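Local coordinates for periplasmic oligopeptide-binding protein (PDB 3ZS6) that probably captures oligopeptides in the periplasm and delivers them to an ABC transport system for uptake into the cell, at residues A[65-70]-A[131-136]; A[102-107]-A[151-156]; A[280-285]-A[374-379]; A[270-275]-A[347-352]. All coordinates share one frame; numbering follows the deposited sequence.

Interaction 1: residues A[65-70]-A[131-136]; sequences IFKLRR and PYTIEV
Tyr-132, Ile-134 and Leu-68 carry this contact between two neighbouring strands of a five-stranded antiparallel sheet, where strand 63-68 runs between strands 48-60 and 133-137. The axes of the two strand segments pass 4.8 Å apart and are roughly antiparallel, with an angle of 161° between the strand directions. Phe-66 and Ile-134 form a hydrogen-bonded pair with N-H groups aimed almost straight at the opposite carbonyls. On the face carrying Phe-66 and Ile-134, the two CB atoms lie side by side, and farther along CD2 of Leu-68 meets CD1 of Ile-134 at 3.9 Å. Leu-39 and the helix 82-93 residues Ala-82 and Phe-85 pack on Ile-134 there. The other face bears Ile-65, Lys-67, Thr-133 and Glu-135; Thr-133 OG1 is hydrogen-bonded to Asp-130 OD1, and the bent Lys-67 chain lays its CD against that hydroxyl oxygen.

Beyond the paired strands, the Tyr-132 ring lies between Pro-131 CB over one face and Arg-70 over the other. Arg-70 crosses it at about a right angle, CG standing 4.0 Å from the ring centroid in a CH-pi contact, while the guanidinium tilts 40° from the ring. The carbonyl of Tyr-132 is gripped twice, from opposite faces of its plane: Leu-68 N reaches Tyr-132 O at 2.8 Å, and Lys-67 NZ reaches the same oxygen at 3.3 Å.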
loop_
_atom_site.group_PDB
_atom_site.type_symbol
_atom_site.label_atom_id
_atom_site.label_comp_id
_atom_site.label_asym_id
_atom_site.label_seq_id
_atom_site.Cartn_x
_atom_site.Cartn_y
_atom_site.Cartn_z
ATOM N N ILE A 65 16.930 16.522 -10.436
ATOM C CA ILE A 65 16.768 16.728 -11.871
ATOM C C ILE A 65 16.511 15.378 -12.538
ATOM O O ILE A 65 17.244 14.421 -12.303
ATOM C CB ILE A 65 18.033 17.361 -12.500
ATOM C CG1 ILE A 65 18.291 18.751 -11.919
ATOM C CG2 ILE A 65 17.900 17.451 -14.019
ATOM C CD1 ILE A 65 17.304 19.792 -12.378
ATOM N N PHE A 66 15.463 15.303 -13.355
ATOM C CA PHE A 66 15.163 14.096 -14.121
ATOM C C PHE A 66 15.303 14.396 -15.608
ATOM O O PHE A 66 14.684 15.327 -16.130
ATOM C CB PHE A 66 13.738 13.586 -13.825
ATOM C CG PHE A 66 13.546 13.084 -12.412
ATOM C CD1 PHE A 66 13.223 13.963 -11.389
ATOM C CD2 PHE A 66 13.688 11.740 -12.113
ATOM C CE1 PHE A 66 13.038 13.509 -10.092
ATOM C CE2 PHE A 66 13.507 11.275 -10.815
ATOM C CZ PHE A 66 13.184 12.164 -9.802
ATOM N N LYS A 67 16.130 13.616 -16.288
ATOM C CA LYS A 67 16.290 13.760 -17.729
ATOM C C LYS A 67 15.438 12.714 -18.414
ATOM O O LYS A 67 15.662 11.513 -18.250
ATOM C CB LYS A 67 17.759 13.608 -18.138
ATOM C CG LYS A 67 18.611 14.832 -17.858
ATOM C CD LYS A 67 18.126 16.060 -18.633
ATOM C CE LYS A 67 18.330 15.917 -20.141
ATOM N NZ LYS A 67 17.434 14.888 -20.755
ATOM N N LEU A 68 14.446 13.170 -19.167
ATOM C CA LEU A 68 13.526 12.253 -19.828
ATOM C C LEU A 68 14.099 11.744 -21.152
ATOM O O LEU A 68 14.829 12.459 -21.848
ATOM C CB LEU A 68 12.173 12.923 -20.067
ATOM C CG LEU A 68 11.534 13.676 -18.901
ATOM C CD1 LEU A 68 10.120 14.084 -19.276
ATOM C CD2 LEU A 68 11.536 12.833 -17.616
ATOM N N ARG A 69 13.784 10.500 -21.492
ATOM C CA ARG A 69 14.117 9.994 -22.816
ATOM C C ARG A 69 13.211 10.714 -23.803
ATOM O O ARG A 69 12.160 11.244 -23.426
ATOM C CB ARG A 69 13.919 8.479 -22.895
ATOM C CG ARG A 69 12.471 8.034 -22.834
ATOM C CD ARG A 69 12.360 6.519 -22.685
ATOM N NE ARG A 69 12.842 6.064 -21.384
ATOM C CZ ARG A 69 14.057 5.579 -21.155
ATOM N NH1 ARG A 69 14.949 5.472 -22.145
ATOM N NH2 ARG A 69 14.385 5.205 -19.927
ATOM N N ARG A 70 13.615 10.741 -25.063
ATOM C CA ARG A 70 12.912 11.528 -26.064
ATOM C C ARG A 70 11.861 10.716 -26.809
ATOM O O ARG A 70 11.094 11.260 -27.593
ATOM C CB ARG A 70 13.923 12.117 -27.065
ATOM C CG ARG A 70 15.002 12.976 -26.409
ATOM C CD ARG A 70 16.116 13.338 -27.384
ATOM N NE ARG A 70 16.080 14.746 -27.776
ATOM C CZ ARG A 70 15.489 15.203 -28.878
ATOM N NH1 ARG A 70 14.875 14.364 -29.703
ATOM N NH2 ARG A 70 15.513 16.498 -29.156
ATOM N N PRO A 131 11.160 20.383 -22.570
ATOM C CA PRO A 131 10.259 19.230 -22.721
ATOM C C PRO A 131 10.831 17.906 -22.200
ATOM O O PRO A 131 10.061 16.964 -21.987
ATOM C CB PRO A 131 10.044 19.149 -24.236
ATOM C CG PRO A 131 10.332 20.533 -24.736
ATOM C CD PRO A 131 11.418 21.060 -23.851
ATOM N N TYR A 132 12.146 17.829 -21.999
ATOM C CA TYR A 132 12.771 16.572 -21.599
ATOM C C TYR A 132 13.577 16.698 -20.318
ATOM O O TYR A 132 14.408 15.841 -20.004
ATOM C CB TYR A 132 13.657 16.036 -22.725
ATOM C CG TYR A 132 12.910 15.828 -24.023
ATOM C CD1 TYR A 132 11.864 14.918 -24.103
ATOM C CD2 TYR A 132 13.251 16.540 -25.165
ATOM C CE1 TYR A 132 11.175 14.725 -25.286
ATOM C CE2 TYR A 132 12.570 16.355 -26.355
ATOM C CZ TYR A 132 11.534 15.447 -26.410
ATOM O OH TYR A 132 10.855 15.258 -27.593
ATOM N N THR A 133 13.335 17.773 -19.579
ATOM C CA THR A 133 14.071 18.020 -18.350
ATOM C C THR A 133 13.115 18.463 -17.247
ATOM O O THR A 133 12.450 19.496 -17.370
ATOM C CB THR A 133 15.147 19.111 -18.542
ATOM O OG1 THR A 133 15.948 18.812 -19.697
ATOM C CG2 THR A 133 16.034 19.194 -17.311
ATOM N N ILE A 134 13.044 17.675 -16.178
ATOM C CA ILE A 134 12.185 18.002 -15.041
ATOM C C ILE A 134 12.981 18.393 -13.800
ATOM O O ILE A 134 13.944 17.728 -13.429
ATOM C CB ILE A 134 11.260 16.837 -14.683
ATOM C CG1 ILE A 134 10.192 16.669 -15.762
ATOM C CG2 ILE A 134 10.621 17.066 -13.303
ATOM C CD1 ILE A 134 9.359 15.419 -15.607
ATOM N N GLU A 135 12.569 19.482 -13.161
ATOM C CA GLU A 135 13.149 19.880 -11.887
ATOM C C GLU A 135 12.110 19.734 -10.772
ATOM O O GLU A 135 11.014 20.284 -10.862
ATOM C CB GLU A 135 13.646 21.325 -11.951
ATOM C CG GLU A 135 14.185 21.838 -10.626
ATOM C CD GLU A 135 14.400 23.337 -10.624
ATOM O OE1 GLU A 135 13.407 24.078 -10.483
ATOM O OE2 GLU A 135 15.561 23.772 -10.770
ATOM N N VAL A 136 12.457 18.988 -9.729
ATOM C CA VAL A 136 11.595 18.878 -8.555
ATOM C C VAL A 136 12.268 19.455 -7.311
ATOM O O VAL A 136 13.369 19.039 -6.933
ATOM C CB VAL A 136 11.172 17.414 -8.280
ATOM C CG1 VAL A 136 10.278 17.337 -7.038
ATOM C CG2 VAL A 136 10.452 16.839 -9.483
#

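Interaction 2: residues A[102-107]-A[151-156]; sequences TILVEF and MAPLTP
Leu-104 is the residue of 102-107 that does most of the touching, meeting Met-151, Pro-153 and Leu-154 in a buried junction of two irregular loops. The first loop coils helically between helix 82-93 and helix 111-115, with only weak backbone bonds to its turn; the second makes a short 3-10 turn at 152-154. CG of Leu-104 stands anti to its carbonyl carbon (chi1 -76°), and a chi2 of -175° then carries CD1 to the start of that turn. There it touches Met-151 CB at 3.6 Å and Pro-153 CD at 3.9 Å, crossing both side chains at a slant. Nearer the backbone, Leu-104 CB lies 4.1 Å from CD1 of Leu-154. Val-105 follows with a looser touch, its CB 4.4 Å from CD2 of Leu-154, and Leu-92 of helix 82-93 packs on both residues.

Several polar groups of the second loop are bonded within it or to a neighbouring helix: Ala-152 O accepts both the backbone N and OG1 of Thr-155, the hydroxyl at 2.7 Å, while Leu-154 O takes the indole NE1 of Trp-89. No hydrogen bond spans the two segments, so van der Waals packing of aliphatic groups in a buried place joins them.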
loop_
_atom_site.group_PDB
_atom_site.type_symbol
_atom_site.label_atom_id
_atom_site.label_comp_id
_atom_site.label_asym_id
_atom_site.label_seq_id
_atom_site.Cartn_x
_atom_site.Cartn_y
_atom_site.Cartn_z
ATOM N N THR A 102 -2.705 12.161 -1.684
ATOM C CA THR A 102 -1.828 13.326 -1.781
ATOM C C THR A 102 -0.499 13.131 -1.039
ATOM O O THR A 102 0.426 13.925 -1.190
ATOM C CB THR A 102 -2.525 14.600 -1.261
ATOM O OG1 THR A 102 -3.002 14.372 0.068
ATOM C CG2 THR A 102 -3.705 14.981 -2.162
ATOM N N ILE A 103 -0.401 12.073 -0.239
ATOM C CA ILE A 103 0.796 11.852 0.574
ATOM C C ILE A 103 2.088 11.804 -0.250
ATOM O O ILE A 103 3.122 12.305 0.191
ATOM C CB ILE A 103 0.687 10.578 1.446
ATOM C CG1 ILE A 103 0.391 9.354 0.571
ATOM C CG2 ILE A 103 -0.394 10.761 2.530
ATOM C CD1 ILE A 103 0.408 8.030 1.320
ATOM N N LEU A 104 2.034 11.213 -1.442
ATOM C CA LEU A 104 3.242 11.074 -2.257
ATOM C C LEU A 104 3.766 12.399 -2.812
ATOM O O LEU A 104 4.973 12.581 -2.950
ATOM C CB LEU A 104 3.036 10.071 -3.407
ATOM C CG LEU A 104 3.048 8.599 -2.992
ATOM C CD1 LEU A 104 2.971 7.683 -4.214
ATOM C CD2 LEU A 104 4.278 8.292 -2.164
ATOM N N VAL A 105 2.863 13.322 -3.124
ATOM C CA VAL A 105 3.283 14.609 -3.663
ATOM C C VAL A 105 3.587 15.584 -2.527
ATOM O O VAL A 105 4.114 16.673 -2.738
ATOM C CB VAL A 105 2.220 15.195 -4.614
ATOM C CG1 VAL A 105 1.070 15.803 -3.815
ATOM C CG2 VAL A 105 2.850 16.226 -5.546
ATOM N N GLU A 106 3.285 15.164 -1.308
ATOM C CA GLU A 106 3.430 16.032 -0.147
ATOM C C GLU A 106 4.878 16.465 0.098
ATOM O O GLU A 106 5.117 17.513 0.701
ATOM C CB GLU A 106 2.857 15.349 1.097
ATOM C CG GLU A 106 2.104 16.269 2.034
ATOM C CD GLU A 106 1.403 15.503 3.145
ATOM O OE1 GLU A 106 0.419 14.794 2.849
ATOM O OE2 GLU A 106 1.841 15.603 4.311
ATOM N N PHE A 107 5.841 15.672 -0.368
ATOM C CA PHE A 107 7.252 16.023 -0.180
ATOM C C PHE A 107 7.658 17.178 -1.096
ATOM O O PHE A 107 8.665 17.849 -0.858
ATOM C CB PHE A 107 8.175 14.826 -0.442
ATOM C CG PHE A 107 8.017 13.696 0.536
ATOM C CD1 PHE A 107 6.989 13.692 1.464
ATOM C CD2 PHE A 107 8.910 12.635 0.527
ATOM C CE1 PHE A 107 6.849 12.643 2.361
ATOM C CE2 PHE A 107 8.778 11.586 1.422
ATOM C CZ PHE A 107 7.746 11.590 2.341
ATOM N N MET A 151 5.770 4.963 -8.100
ATOM C CA MET A 151 4.423 4.551 -7.694
ATOM C C MET A 151 3.336 5.115 -8.616
ATOM O O MET A 151 3.530 6.148 -9.253
ATOM C CB MET A 151 4.155 4.978 -6.244
ATOM C CG MET A 151 4.925 4.171 -5.191
ATOM S SD MET A 151 4.574 2.385 -5.248
ATOM C CE MET A 151 5.922 1.787 -6.248
ATOM N N ALA A 152 2.178 4.465 -8.635
ATOM C CA ALA A 152 1.121 4.827 -9.579
ATOM C C ALA A 152 0.617 6.270 -9.508
ATOM O O ALA A 152 0.381 6.889 -10.544
ATOM C CB ALA A 152 -0.038 3.830 -9.503
ATOM N N PRO A 153 0.453 6.819 -8.295
ATOM C CA PRO A 153 -0.135 8.161 -8.291
ATOM C C PRO A 153 0.798 9.239 -8.854
ATOM O O PRO A 153 0.315 10.335 -9.135
ATOM C CB PRO A 153 -0.436 8.417 -6.807
ATOM C CG PRO A 153 -0.501 7.028 -6.185
ATOM C CD PRO A 153 0.565 6.260 -6.937
ATOM N N LEU A 154 2.088 8.954 -9.022
ATOM C CA LEU A 154 2.984 9.946 -9.630
ATOM C C LEU A 154 3.248 9.708 -11.124
ATOM O O LEU A 154 4.035 10.434 -11.744
ATOM C CB LEU A 154 4.295 10.102 -8.836
ATOM C CG LEU A 154 4.111 10.615 -7.389
ATOM C CD1 LEU A 154 5.445 10.711 -6.645
ATOM C CD2 LEU A 154 3.402 11.968 -7.363
ATOM N N THR A 155 2.585 8.711 -11.706
ATOM C CA THR A 155 2.640 8.542 -13.159
ATOM C C THR A 155 1.976 9.718 -13.888
ATOM O O THR A 155 1.135 10.424 -13.319
ATOM C CB THR A 155 2.002 7.220 -13.631
ATOM O OG1 THR A 155 0.625 7.169 -13.232
ATOM C CG2 THR A 155 2.757 6.026 -13.047
ATOM N N PRO A 156 2.355 9.934 -15.157
ATOM C CA PRO A 156 1.799 11.080 -15.881
ATOM C C PRO A 156 0.385 10.789 -16.348
ATOM O O PRO A 156 -0.015 9.627 -16.439
ATOM C CB PRO A 156 2.743 11.233 -17.081
ATOM C CG PRO A 156 3.269 9.847 -17.322
ATOM C CD PRO A 156 3.332 9.173 -15.963
#

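Interaction 3: residues A[280-285]-A[374-379]; sequences EALAMV and TKLGVT
Val-285 meets Lys-375 and Leu-376 where two helices, 276-285 and 359-376, pack through their C-terminal turns; Gly-377, with positive phi, then leads the second helix out into strand 379-385, the helix-to-strand half of a beta-alpha-beta crossover.

The apolar part centres on Leu-376. Its side chain and that of Val-285 reach toward each other tip to tip, CD2 of Leu-376 coming 3.8 Å from Val-285 CG2, and CD1 of Leu-376 also comes near the carbonyl oxygen of Ala-281. One turn before Val-285, Leu-282 CD2 touches both Leu-376 CD1 and Val-378 CG1, each at 4.2 Å, so the leucine spans the helix end and the residue that follows the glycine. Ala-334 of helix 327-340 packs against Val-285 as well.

The polar part belongs to Lys-375. Its chain is extended beyond CG and slides past Val-285 in the opposite direction. The ammonium makes a salt bridge to Glu-371 OE2 on its own helix and a hydrogen bond to the backbone of helix 276-285. In the latter bond Lys-375 NZ approaches Val-285 O nearly in line with the carbonyl, C=O...N angle 171°, at 3.0 Å.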
loop_
_atom_site.group_PDB
_atom_site.type_symbol
_atom_site.label_atom_id
_atom_site.label_comp_id
_atom_site.label_asym_id
_atom_site.label_seq_id
_atom_site.Cartn_x
_atom_site.Cartn_y
_atom_site.Cartn_z
ATOM N N GLU A 280 -5.567 0.557 24.101
ATOM C CA GLU A 280 -4.472 -0.220 24.655
ATOM C C GLU A 280 -4.951 -1.568 25.199
ATOM O O GLU A 280 -4.337 -2.608 24.943
ATOM C CB GLU A 280 -3.812 0.588 25.774
ATOM C CG GLU A 280 -2.572 -0.040 26.365
ATOM C CD GLU A 280 -1.944 0.840 27.436
ATOM O OE1 GLU A 280 -2.467 1.952 27.681
ATOM O OE2 GLU A 280 -0.927 0.424 28.022
ATOM N N ALA A 281 -6.044 -1.549 25.956
ATOM C CA ALA A 281 -6.615 -2.785 26.487
ATOM C C ALA A 281 -6.947 -3.777 25.368
ATOM O O ALA A 281 -6.653 -4.968 25.471
ATOM C CB ALA A 281 -7.862 -2.483 27.299
ATOM N N LEU A 282 -7.575 -3.284 24.306
ATOM C CA LEU A 282 -7.955 -4.140 23.191
ATOM C C LEU A 282 -6.716 -4.751 22.546
ATOM O O LEU A 282 -6.713 -5.926 22.168
ATOM C CB LEU A 282 -8.765 -3.355 22.154
ATOM C CG LEU A 282 -10.147 -2.836 22.580
ATOM C CD1 LEU A 282 -10.750 -1.946 21.492
ATOM C CD2 LEU A 282 -11.093 -3.991 22.909
ATOM N N ALA A 283 -5.658 -3.954 22.447
ATOM C CA ALA A 283 -4.417 -4.407 21.827
ATOM C C ALA A 283 -3.684 -5.480 22.630
ATOM O O ALA A 283 -3.187 -6.457 22.069
ATOM C CB ALA A 283 -3.489 -3.222 21.571
ATOM N N MET A 284 -3.607 -5.295 23.941
ATOM C CA MET A 284 -2.715 -6.111 24.756
ATOM C C MET A 284 -3.267 -7.500 25.053
ATOM O O MET A 284 -2.527 -8.393 25.445
ATOM C CB MET A 284 -2.349 -5.388 26.062
ATOM C CG MET A 284 -3.476 -5.277 27.062
ATOM S SD MET A 284 -3.018 -4.238 28.471
ATOM C CE MET A 284 -1.458 -4.966 28.955
ATOM N N VAL A 285 -4.564 -7.689 24.855
ATOM C CA VAL A 285 -5.172 -8.988 25.134
ATOM C C VAL A 285 -5.055 -10.008 23.980
ATOM O O VAL A 285 -5.091 -11.220 24.210
ATOM C CB VAL A 285 -6.637 -8.810 25.574
ATOM C CG1 VAL A 285 -7.440 -10.052 25.300
ATOM C CG2 VAL A 285 -6.695 -8.419 27.061
ATOM N N THR A 374 -13.897 -13.403 25.518
ATOM C CA THR A 374 -13.492 -14.256 26.630
ATOM C C THR A 374 -12.533 -13.581 27.607
ATOM O O THR A 374 -12.505 -13.926 28.788
ATOM C CB THR A 374 -12.860 -15.570 26.129
ATOM O OG1 THR A 374 -11.672 -15.269 25.388
ATOM C CG2 THR A 374 -13.829 -16.318 25.230
ATOM N N LYS A 375 -11.749 -12.618 27.131
ATOM C CA LYS A 375 -10.752 -11.994 27.998
ATOM C C LYS A 375 -11.191 -10.660 28.595
ATOM O O LYS A 375 -10.728 -10.277 29.667
ATOM C CB LYS A 375 -9.405 -11.844 27.292
ATOM C CG LYS A 375 -8.737 -13.175 26.956
ATOM C CD LYS A 375 -7.402 -12.967 26.255
ATOM C CE LYS A 375 -6.796 -14.290 25.795
ATOM N NZ LYS A 375 -5.585 -14.077 24.944
ATOM N N LEU A 376 -12.086 -9.956 27.917
ATOM C CA LEU A 376 -12.469 -8.625 28.373
ATOM C C LEU A 376 -13.976 -8.467 28.498
ATOM O O LEU A 376 -14.456 -7.475 29.046
ATOM C CB LEU A 376 -11.926 -7.564 27.411
ATOM C CG LEU A 376 -10.409 -7.377 27.320
ATOM C CD1 LEU A 376 -10.085 -6.369 26.228
ATOM C CD2 LEU A 376 -9.836 -6.921 28.662
ATOM N N GLY A 377 -14.722 -9.433 27.976
ATOM C CA GLY A 377 -16.168 -9.315 27.937
ATOM C C GLY A 377 -16.598 -8.214 26.982
ATOM O O GLY A 377 -17.680 -7.640 27.118
ATOM N N VAL A 378 -15.731 -7.901 26.024
ATOM C CA VAL A 378 -16.048 -6.931 24.980
ATOM C C VAL A 378 -16.663 -7.635 23.778
ATOM O O VAL A 378 -16.139 -8.648 23.312
ATOM C CB VAL A 378 -14.787 -6.154 24.537
ATOM C CG1 VAL A 378 -15.050 -5.388 23.250
ATOM C CG2 VAL A 378 -14.336 -5.211 25.641
ATOM N N THR A 379 -17.769 -7.104 23.272
ATOM C CA THR A 379 -18.461 -7.743 22.160
ATOM C C THR A 379 -18.133 -7.067 20.828
ATOM O O THR A 379 -18.380 -5.875 20.642
ATOM C CB THR A 379 -19.991 -7.730 22.370
ATOM O OG1 THR A 379 -20.316 -8.352 23.620
ATOM C CG2 THR A 379 -20.696 -8.470 21.247
#

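Interaction 4: residues A[270-275]-A[347-352]; sequences DPALKD and NPLTFT
OD1 of Asp-270 is gripped by two backbone N-H groups of its own loop while it faces Phe-351 at the edge of the ring, close to the ring plane. Ala-272 N reaches Asp-270 OD1 at 2.7 Å from above the carboxylate plane, and Leu-273 N approaches on the anti side at 2.9 Å from the same oxygen. The other oxygen, OD2, takes Gln-400 NE2, fixing the group further. The carboxylate is turned 63° against the phenyl ring, and OD1 lies 4.0 Å from Phe-351 CE1.

The rest of the contact is apolar. Leu-273 slides past Phe-351 in the opposite direction, its CD2 meeting the ring at CZ (3.6 Å) and its CG lying near CE1. Ala-272 presents its CB to the ring edge and, at 3.7 Å, to CD2 of Leu-349. His-343 touches both Ala-272 and Leu-349 from the loop before the strand.

A type I turn from Ala-272 then brings in Asp-275, the N-cap of helix 276-285. An Asx turn and wider Asx motif at Asp-270 thus order the loop ahead of a capped helix, while Ala-272 and Leu-273 pack on Phe-351 of strand 350-356 and Ala-272 also on Leu-349 just before it.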
loop_
_atom_site.group_PDB
_atom_site.type_symbol
_atom_site.label_atom_id
_atom_site.label_comp_id
_atom_site.label_asym_id
_atom_site.label_seq_id
_atom_site.Cartn_x
_atom_site.Cartn_y
_atom_site.Cartn_z
ATOM N N ASP A 270 -14.283 7.737 18.012
ATOM C CA ASP A 270 -15.329 6.980 18.698
ATOM C C ASP A 270 -15.347 7.388 20.165
ATOM O O ASP A 270 -14.294 7.611 20.757
ATOM C CB ASP A 270 -15.112 5.470 18.564
ATOM C CG ASP A 270 -16.162 4.649 19.313
ATOM O OD1 ASP A 270 -15.961 4.396 20.520
ATOM O OD2 ASP A 270 -17.174 4.238 18.692
ATOM N N PRO A 271 -16.551 7.498 20.751
ATOM C CA PRO A 271 -16.721 7.928 22.146
ATOM C C PRO A 271 -15.968 7.044 23.149
ATOM O O PRO A 271 -15.580 7.536 24.197
ATOM C CB PRO A 271 -18.234 7.823 22.357
ATOM C CG PRO A 271 -18.810 8.006 20.990
ATOM C CD PRO A 271 -17.843 7.317 20.067
ATOM N N ALA A 272 -15.758 5.769 22.831
ATOM C CA ALA A 272 -14.959 4.898 23.694
ATOM C C ALA A 272 -13.522 4.746 23.175
ATOM O O ALA A 272 -12.559 4.786 23.949
ATOM C CB ALA A 272 -15.622 3.533 23.833
ATOM N N LEU A 273 -13.379 4.578 21.864
ATOM C CA LEU A 273 -12.060 4.352 21.273
ATOM C C LEU A 273 -11.193 5.605 21.298
ATOM O O LEU A 273 -9.982 5.533 21.104
ATOM C CB LEU A 273 -12.189 3.795 19.849
ATOM C CG LEU A 273 -12.900 2.444 19.717
ATOM C CD1 LEU A 273 -13.115 2.081 18.251
ATOM C CD2 LEU A 273 -12.155 1.319 20.459
ATOM N N LYS A 274 -11.808 6.753 21.563
ATOM C CA LYS A 274 -11.049 7.984 21.726
ATOM C C LYS A 274 -10.174 7.929 22.978
ATOM O O LYS A 274 -9.239 8.713 23.124
ATOM C CB LYS A 274 -11.981 9.199 21.796
ATOM C CG LYS A 274 -12.808 9.277 23.082
ATOM C CD LYS A 274 -13.587 10.587 23.134
ATOM C CE LYS A 274 -14.309 10.760 24.467
ATOM N NZ LYS A 274 -14.926 12.113 24.585
ATOM N N ASP A 275 -10.480 7.007 23.884
ATOM C CA ASP A 275 -9.697 6.867 25.112
ATOM C C ASP A 275 -8.557 5.868 24.911
ATOM O O ASP A 275 -8.786 4.681 24.688
ATOM C CB ASP A 275 -10.597 6.439 26.284
ATOM C CG ASP A 275 -9.865 6.450 27.626
ATOM O OD1 ASP A 275 -8.646 6.169 27.657
ATOM O OD2 ASP A 275 -10.515 6.735 28.659
ATOM N N ASN A 347 -20.409 -0.939 32.585
ATOM C CA ASN A 347 -20.601 -0.262 31.303
ATOM C C ASN A 347 -19.984 -1.000 30.113
ATOM O O ASN A 347 -19.085 -0.475 29.456
ATOM C CB ASN A 347 -20.036 1.158 31.374
ATOM C CG ASN A 347 -20.816 2.043 32.318
ATOM O OD1 ASN A 347 -20.278 2.550 33.306
ATOM N ND2 ASN A 347 -22.098 2.236 32.022
ATOM N N PRO A 348 -20.479 -2.214 29.825
ATOM C CA PRO A 348 -19.872 -3.103 28.826
ATOM C C PRO A 348 -19.783 -2.479 27.436
ATOM O O PRO A 348 -20.641 -1.686 27.052
ATOM C CB PRO A 348 -20.812 -4.319 28.812
ATOM C CG PRO A 348 -22.095 -3.827 29.427
ATOM C CD PRO A 348 -21.688 -2.800 30.428
ATOM N N LEU A 349 -18.749 -2.852 26.687
ATOM C CA LEU A 349 -18.535 -2.305 25.352
ATOM C C LEU A 349 -18.991 -3.254 24.252
ATOM O O LEU A 349 -18.720 -4.456 24.289
ATOM C CB LEU A 349 -17.059 -1.970 25.147
ATOM C CG LEU A 349 -16.510 -0.782 25.928
ATOM C CD1 LEU A 349 -14.985 -0.765 25.879
ATOM C CD2 LEU A 349 -17.107 0.520 25.398
ATOM N N THR A 350 -19.674 -2.695 23.262
ATOM C CA THR A 350 -19.990 -3.426 22.042
ATOM C C THR A 350 -19.517 -2.634 20.829
ATOM O O THR A 350 -19.810 -1.444 20.718
ATOM C CB THR A 350 -21.500 -3.690 21.931
ATOM O OG1 THR A 350 -21.904 -4.510 23.028
ATOM C CG2 THR A 350 -21.827 -4.410 20.627
ATOM N N PHE A 351 -18.773 -3.293 19.940
ATOM C CA PHE A 351 -18.313 -2.683 18.694
ATOM C C PHE A 351 -18.715 -3.523 17.490
ATOM O O PHE A 351 -18.999 -4.713 17.613
ATOM C CB PHE A 351 -16.784 -2.541 18.665
ATOM C CG PHE A 351 -16.220 -1.707 19.773
ATOM C CD1 PHE A 351 -16.391 -0.330 19.780
ATOM C CD2 PHE A 351 -15.513 -2.298 20.804
ATOM C CE1 PHE A 351 -15.869 0.440 20.792
ATOM C CE2 PHE A 351 -14.989 -1.531 21.826
ATOM C CZ PHE A 351 -15.166 -0.160 21.816
ATOM N N THR A 352 -18.717 -2.898 16.318
ATOM C CA THR A 352 -18.828 -3.638 15.069
ATOM C C THR A 352 -17.428 -3.783 14.474
ATOM O O THR A 352 -16.669 -2.810 14.412
ATOM C CB THR A 352 -19.780 -2.932 14.082
ATOM O OG1 THR A 352 -21.122 -3.006 14.586
ATOM C CG2 THR A 352 -19.732 -3.588 12.710
#

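How the interactions relate
Along the chain the four contacts fall into two crossed pairs in series: interactions 1 and 2 alternate their segments first, and interactions 3 and 4 alternate theirs afterwards. The pairs lie far apart, with the centres of interactions 1 and 3 about 54 Å from each other on opposite sides of the chain's centre. Interactions 1 and 2, centres about 17 Å apart, do not touch, but helix 82-93 packs against both. Interactions 3 and 4 do touch: Thr-379 probably hydrogen-bonds to Leu-349 and Phe-351, joining parallel strands 379-385 and 350-356, and Leu-282 packs on Leu-273. Such well-separated clusters are consistent with the multi-lobed build of family 5 solute-binding proteins.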